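Local coordinates for 182aa long hypothetical protein (Pyrococcus horikoshii, PDB 2GAN), which is a putative acetyltransferase of the GNAT family that probably transfers an acetyl group from acetyl-CoA to an acceptor substrate, at the interface of chains A and B. Sequence-based numbering; all coordinates share one arbitrary frame. Chains: chain A/B, 182aa long hypothetical protein.

The interface of chains A and B. Residues chain A 173-176; chain B 141-143.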
# COMPACT_ATOMS: atom_id res chain seq x y z
N ILE A 173 5.81 -11.83 -7.15
CA ILE A 173 6.98 -12.41 -6.51
C ILE A 173 8.23 -11.56 -6.69
O ILE A 173 8.53 -11.11 -7.80
CB ILE A 173 7.28 -13.83 -7.05
CG1 ILE A 173 6.10 -14.76 -6.79
CG2 ILE A 173 8.53 -14.38 -6.38
CD1 ILE A 173 5.02 -14.69 -7.84
N LEU A 174 8.96 -11.34 -5.59
CA LEU A 174 10.19 -10.54 -5.62
C LEU A 174 11.36 -11.41 -5.17
O LEU A 174 11.19 -12.31 -4.34
CB LEU A 174 10.07 -9.33 -4.69
CG LEU A 174 8.83 -8.45 -4.82
CD1 LEU A 174 8.76 -7.51 -3.64
CD2 LEU A 174 8.86 -7.68 -6.13
N LYS A 175 12.54 -11.13 -5.69
CA LYS A 175 13.74 -11.88 -5.35
C LYS A 175 14.86 -10.97 -4.88
O LYS A 175 15.11 -9.92 -5.49
CB LYS A 175 14.21 -12.70 -6.56
CG LYS A 175 15.53 -13.43 -6.33
CD LYS A 175 15.94 -14.28 -7.53
CE LYS A 175 17.28 -14.97 -7.27
NZ LYS A 175 17.71 -15.88 -8.37
N PHE A 176 15.53 -11.36 -3.81
CA PHE A 176 16.63 -10.58 -3.27
C PHE A 176 17.82 -10.60 -4.22
O PHE A 176 18.10 -11.62 -4.85
CB PHE A 176 17.09 -11.14 -1.93
CG PHE A 176 18.28 -10.44 -1.35
CD1 PHE A 176 18.15 -9.17 -0.81
CD2 PHE A 176 19.53 -11.04 -1.37
CE1 PHE A 176 19.27 -8.50 -0.29
CE2 PHE A 176 20.65 -10.38 -0.85
CZ PHE A 176 20.52 -9.11 -0.31
N ASP B 141 18.06 -19.01 -2.13
CA ASP B 141 17.86 -17.67 -2.68
C ASP B 141 16.55 -17.16 -2.09
O ASP B 141 15.48 -17.72 -2.34
CB ASP B 141 17.75 -17.72 -4.21
CG ASP B 141 19.06 -18.11 -4.89
OD1 ASP B 141 20.10 -17.50 -4.56
OD2 ASP B 141 19.03 -19.00 -5.77
N PRO B 142 16.61 -16.07 -1.30
CA PRO B 142 15.40 -15.52 -0.69
C PRO B 142 14.39 -14.88 -1.65
O PRO B 142 14.76 -14.10 -2.53
CB PRO B 142 15.95 -14.52 0.34
CG PRO B 142 17.24 -14.09 -0.26
CD PRO B 142 17.81 -15.34 -0.87
N TYR B 143 13.13 -15.24 -1.47
CA TYR B 143 12.02 -14.73 -2.26
C TYR B 143 10.89 -14.32 -1.32
O TYR B 143 10.75 -14.87 -0.23
CB TYR B 143 11.45 -15.81 -3.20
CG TYR B 143 12.29 -16.16 -4.40
CD1 TYR B 143 13.32 -17.09 -4.31
CD2 TYR B 143 12.06 -15.54 -5.63
CE1 TYR B 143 14.10 -17.41 -5.42
CE2 TYR B 143 12.84 -15.84 -6.74
CZ TYR B 143 13.85 -16.77 -6.64
OH TYR B 143 14.63 -17.06 -7.74
O HOH W 1 19.53 -17.69 -8.58
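The phenol ring of B:Tyr143 carries the side chain of A:Lys175 on one face. CG of A:Lys175 sits over that face, toward the rim, 4.0 Å from the ring centroid, in a CH-pi contact. At the CD2 side of the ring lies the methyl CG2 of A:Ile173, 3.8 Å from B:Tyr143 CD2. Both partners belong to the GNAT acetyltransferase fold. Strand 172-176 of chain A meets strand 141-146 of chain B, and A:Lys175 and B:Tyr143 form an antiparallel beta bridge. The contact thus joins strands of two copies, and a twin is made by the two-fold symmetry. The structure alone does not prove that this dimer is biological.

A:Lys175 is fully stretched, with CG anti to the backbone N (chi1 175°). This lays the chain along the CE2–CZ rim of the ring. A:Lys175 CD lies 3.4 Å from B:Tyr143 CZ, and NZ ends beyond the hydroxyl. NZ makes a weak hydrogen bond to B:Tyr143 OH. A:Lys175 NZ also lies 2.6 Å from water 1, which in turn is 3.1 Å from the carboxylate OD2 of B:Asp141. The two charged groups do not touch directly, though their opposite charges may favour this water-bridged approach. With B:Tyr143 cut back to an alanine, the aliphatic part of A:Lys175 is likely to lose its aromatic support and be freer to turn.

Next along the strand, the backbone N of A:Phe176 donates a nearly straight hydrogen bond to B:Pro142 O at 3.1 Å (175° at H). Beside this bond, A:Phe176 CB packs on the pyrrolidine CG of B:Pro142 at 3.4 Å.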